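Local coordinates for uncharacterized protein SP1917 (Streptococcus pneumoniae, PDB 3C9P) that is of unknown function but belongs to the DUF2200 family of small bacterial proteins, folded here as a mainly helical single chain, at residues A[8-20]-A[49-62]. Residues are numbered along the deposited sequence; the frame is centred on the assembly and turned at random. Where two conformers were deposited one is given.
Sequences LYNMKFAAVYLAL and VLACLDRDVTYGDF
Tyr59 N donates to Met11 O at 2.8 Å, almost straight, and Phe13 N donates to Val57 O. The pair brackets Lys12 and Thr58, each the N-cap of a helix, in an isolated beta bridge. Tyr9 O adds a bond from Gly60 N, and one from a water that also joins Asn10 OD1 and Thr58 OG1. Thr58 OG1 caps its own helix by accepting from Asp61 N at 3.0 Å. A second water links Ala14 N, at the start of helix 13-26, to Arg55 O and Val57 O.

With CG anti to the backbone N (chi1 170°), the Phe13 ring is carried in among Val49, Cys52, Tyr59 and Phe62 as a knob into a hole. It forms an offset stack with Phe62, centroids 4.2 Å apart and planes at 22°; the CB of Tyr17 lies over the opposite face. Phe13 CE2 also meets Cys52 CB at 3.5 Å. Val16 CG1 stands 3.4 Å above the centre of the Tyr59 ring, a CH-pi contact, while Leu53 CD2 reaches Phe13 CE2, Ala14, Tyr17 and Leu18.

The contact thus ties the starts of helices 13-26 and 59-64 together and lays helix 46-52 beside the first. Beyond it, Tyr9 packs on helix 91-107, Tyr17 hydrogen-bonds His35 of helix 31-42, and Tyr44 stacks on Phe62.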
# COMPACT_ATOMS: atom_id res chain seq x y z
N LEU A 8 -9.68 2.97 10.78
CA LEU A 8 -8.39 2.48 10.26
C LEU A 8 -7.22 3.46 10.47
O LEU A 8 -6.09 3.05 10.76
CB LEU A 8 -8.52 2.17 8.77
CG LEU A 8 -7.29 1.61 8.05
CD1 LEU A 8 -6.79 0.27 8.67
CD2 LEU A 8 -7.65 1.40 6.59
N TYR A 9 -7.49 4.75 10.31
CA TYR A 9 -6.42 5.75 10.36
C TYR A 9 -5.70 5.75 11.70
O TYR A 9 -4.54 6.13 11.78
CB TYR A 9 -6.97 7.14 10.11
CG TYR A 9 -7.69 7.35 8.79
CD1 TYR A 9 -7.59 6.42 7.74
CD2 TYR A 9 -8.45 8.51 8.59
CE1 TYR A 9 -8.24 6.63 6.55
CE2 TYR A 9 -9.10 8.74 7.39
CZ TYR A 9 -8.99 7.78 6.38
OH TYR A 9 -9.63 8.00 5.19
N ASN A 10 -6.39 5.33 12.77
CA ASN A 10 -5.83 5.41 14.10
C ASN A 10 -5.31 4.08 14.60
O ASN A 10 -4.80 4.01 15.71
CB ASN A 10 -6.86 5.99 15.07
CG ASN A 10 -7.34 7.35 14.62
OD1 ASN A 10 -6.54 8.19 14.19
ND2 ASN A 10 -8.67 7.56 14.65
N MSE A 11 -5.44 3.03 13.78
CA MSE A 11 -4.80 1.74 14.10
C MSE A 11 -3.30 1.85 13.90
O MSE A 11 -2.85 2.59 13.04
CB MSE A 11 -5.39 0.62 13.27
CG MSE A 11 -6.90 0.47 13.56
SE MSE A 11 -7.61 -1.03 12.54
CE MSE A 11 -9.53 -0.55 12.59
N LYS A 12 -2.52 1.15 14.72
CA LYS A 12 -1.06 1.26 14.64
C LYS A 12 -0.51 0.79 13.30
O LYS A 12 -0.87 -0.28 12.82
CB LYS A 12 -0.40 0.53 15.81
CG LYS A 12 -0.78 1.09 17.18
CD LYS A 12 -0.34 2.52 17.37
CE LYS A 12 -0.67 3.07 18.81
NZ LYS A 12 -0.95 2.03 19.84
N PHE A 13 0.38 1.60 12.71
CA PHE A 13 1.03 1.22 11.45
C PHE A 13 1.59 -0.20 11.48
O PHE A 13 1.36 -0.98 10.55
CB PHE A 13 2.16 2.20 11.08
CG PHE A 13 2.99 1.72 9.94
CD1 PHE A 13 2.50 1.80 8.63
CD2 PHE A 13 4.23 1.11 10.17
CE1 PHE A 13 3.26 1.31 7.55
CE2 PHE A 13 4.97 0.61 9.11
CZ PHE A 13 4.49 0.71 7.80
N ALA A 14 2.34 -0.53 12.51
CA ALA A 14 3.14 -1.75 12.45
C ALA A 14 2.26 -3.00 12.32
O ALA A 14 2.48 -3.81 11.43
CB ALA A 14 4.13 -1.83 13.63
N ALA A 15 1.26 -3.15 13.18
CA ALA A 15 0.32 -4.25 13.07
C ALA A 15 -0.44 -4.31 11.75
O ALA A 15 -0.60 -5.38 11.17
CB ALA A 15 -0.68 -4.20 14.21
N VAL A 16 -0.94 -3.16 11.30
CA VAL A 16 -1.64 -3.13 10.01
C VAL A 16 -0.72 -3.57 8.85
O VAL A 16 -1.12 -4.38 7.99
CB VAL A 16 -2.29 -1.74 9.72
CG1 VAL A 16 -3.01 -1.75 8.34
CG2 VAL A 16 -3.32 -1.39 10.85
N TYR A 17 0.50 -3.02 8.81
CA TYR A 17 1.44 -3.32 7.74
C TYR A 17 1.89 -4.77 7.78
O TYR A 17 2.01 -5.45 6.72
CB TYR A 17 2.63 -2.34 7.80
CG TYR A 17 3.58 -2.47 6.65
CD1 TYR A 17 3.22 -2.01 5.37
CD2 TYR A 17 4.84 -3.04 6.82
CE1 TYR A 17 4.09 -2.14 4.29
CE2 TYR A 17 5.73 -3.16 5.75
CZ TYR A 17 5.34 -2.71 4.49
OH TYR A 17 6.19 -2.83 3.44
N LEU A 18 2.14 -5.28 8.99
CA LEU A 18 2.51 -6.70 9.14
C LEU A 18 1.39 -7.67 8.72
O LEU A 18 1.65 -8.76 8.19
CB LEU A 18 3.01 -7.01 10.56
CG LEU A 18 4.34 -6.32 10.93
CD1 LEU A 18 4.57 -6.49 12.43
CD2 LEU A 18 5.47 -6.89 10.15
N ALA A 19 0.14 -7.26 8.91
CA ALA A 19 -0.99 -8.04 8.37
C ALA A 19 -1.01 -8.09 6.84
O ALA A 19 -1.38 -9.11 6.27
CB ALA A 19 -2.33 -7.51 8.92
N LEU A 20 -0.64 -6.98 6.17
CA LEU A 20 -0.49 -6.98 4.69
C LEU A 20 0.55 -8.02 4.26
O LEU A 20 0.32 -8.84 3.37
CB LEU A 20 -0.02 -5.60 4.17
CG LEU A 20 -0.88 -4.34 4.11
CD1 LEU A 20 -0.06 -3.22 3.50
CD2 LEU A 20 -2.17 -4.56 3.33
N VAL A 49 10.30 2.64 5.72
CA VAL A 49 9.14 1.79 6.02
C VAL A 49 9.46 0.84 7.19
O VAL A 49 8.69 0.75 8.17
CB VAL A 49 8.72 0.99 4.78
CG1 VAL A 49 7.55 0.03 5.12
CG2 VAL A 49 8.34 1.95 3.60
N LEU A 50 10.62 0.19 7.12
CA LEU A 50 11.05 -0.73 8.18
C LEU A 50 11.28 -0.03 9.51
O LEU A 50 10.97 -0.59 10.56
CB LEU A 50 12.32 -1.50 7.73
CG LEU A 50 12.08 -2.45 6.56
CD1 LEU A 50 13.33 -3.21 6.26
CD2 LEU A 50 10.91 -3.42 6.82
N ALA A 51 11.80 1.20 9.48
CA ALA A 51 12.02 1.96 10.72
C ALA A 51 10.68 2.21 11.44
O ALA A 51 10.62 2.17 12.68
CB ALA A 51 12.77 3.29 10.43
N CYS A 52 9.62 2.43 10.66
CA CYS A 52 8.28 2.68 11.21
C CYS A 52 7.69 1.50 11.99
O CYS A 52 6.78 1.68 12.80
CB CYS A 52 7.29 3.08 10.11
SG CYS A 52 7.63 4.71 9.37
N LEU A 53 8.20 0.30 11.74
CA LEU A 53 7.79 -0.87 12.51
C LEU A 53 8.18 -0.72 13.98
O LEU A 53 7.56 -1.34 14.85
CB LEU A 53 8.42 -2.15 11.95
CG LEU A 53 7.96 -2.55 10.55
CD1 LEU A 53 8.73 -3.79 10.12
CD2 LEU A 53 6.43 -2.76 10.54
N ASP A 54 9.20 0.08 14.27
CA ASP A 54 9.64 0.26 15.67
C ASP A 54 9.13 1.58 16.27
O ASP A 54 9.63 2.06 17.29
CB ASP A 54 11.17 0.17 15.77
CG ASP A 54 11.66 0.10 17.21
OD1 ASP A 54 11.10 -0.69 18.00
OD2 ASP A 54 12.60 0.83 17.56
N ARG A 55 8.13 2.17 15.62
CA ARG A 55 7.50 3.40 16.08
C ARG A 55 6.01 3.15 16.35
O ARG A 55 5.44 2.16 15.86
CB ARG A 55 7.72 4.52 15.05
CG ARG A 55 9.19 4.98 14.99
CD ARG A 55 9.45 6.13 14.00
NE ARG A 55 9.30 7.47 14.59
CZ ARG A 55 8.44 8.40 14.17
NH1 ARG A 55 7.62 8.16 13.14
NH2 ARG A 55 8.39 9.58 14.78
N ASP A 56 5.41 4.02 17.15
CA ASP A 56 3.99 3.83 17.45
C ASP A 56 3.08 4.65 16.55
O ASP A 56 1.87 4.82 16.81
CB ASP A 56 3.69 4.03 18.94
CG ASP A 56 4.09 2.83 19.77
OD1 ASP A 56 3.53 1.71 19.56
OD2 ASP A 56 4.98 3.01 20.63
N VAL A 57 3.64 5.10 15.42
CA VAL A 57 2.90 5.86 14.41
C VAL A 57 1.64 5.10 13.97
O VAL A 57 1.64 3.87 13.91
CB VAL A 57 3.83 6.16 13.19
CG1 VAL A 57 4.25 4.89 12.50
CG2 VAL A 57 3.18 7.15 12.18
N THR A 58 0.56 5.83 13.68
CA THR A 58 -0.66 5.21 13.19
C THR A 58 -0.56 4.98 11.70
O THR A 58 0.25 5.61 11.00
CB THR A 58 -1.92 6.06 13.45
OG1 THR A 58 -1.85 7.28 12.69
CG2 THR A 58 -2.08 6.36 14.98
N TYR A 59 -1.39 4.06 11.23
CA TYR A 59 -1.47 3.78 9.79
C TYR A 59 -1.82 5.05 9.02
O TYR A 59 -1.21 5.34 7.98
CB TYR A 59 -2.51 2.67 9.53
CG TYR A 59 -2.30 1.93 8.21
CD1 TYR A 59 -1.10 1.24 7.95
CD2 TYR A 59 -3.31 1.90 7.24
CE1 TYR A 59 -0.92 0.52 6.74
CE2 TYR A 59 -3.12 1.23 6.03
CZ TYR A 59 -1.94 0.55 5.79
OH TYR A 59 -1.77 -0.10 4.60
N GLY A 60 -2.76 5.83 9.56
CA GLY A 60 -3.15 7.07 8.90
C GLY A 60 -1.97 8.05 8.82
O GLY A 60 -1.73 8.68 7.79
N ASP A 61 -1.25 8.17 9.93
CA ASP A 61 -0.14 9.12 9.98
C ASP A 61 1.04 8.72 9.07
O ASP A 61 1.74 9.60 8.55
CB ASP A 61 0.30 9.33 11.40
CG ASP A 61 -0.57 10.36 12.15
OD1 ASP A 61 -1.42 11.05 11.53
OD2 ASP A 61 -0.38 10.47 13.37
N PHE A 62 1.24 7.42 8.87
CA PHE A 62 2.19 6.90 7.86
C PHE A 62 1.87 7.44 6.45
O PHE A 62 2.74 8.00 5.77
CB PHE A 62 2.20 5.37 7.87
CG PHE A 62 3.11 4.75 6.85
CD1 PHE A 62 4.47 4.59 7.11
CD2 PHE A 62 2.62 4.35 5.62
CE1 PHE A 62 5.32 4.00 6.16
CE2 PHE A 62 3.47 3.76 4.66
CZ PHE A 62 4.82 3.59 4.95
O HOH W 1 -4.07 8.73 13.06
O HOH W 2 3.21 1.69 14.47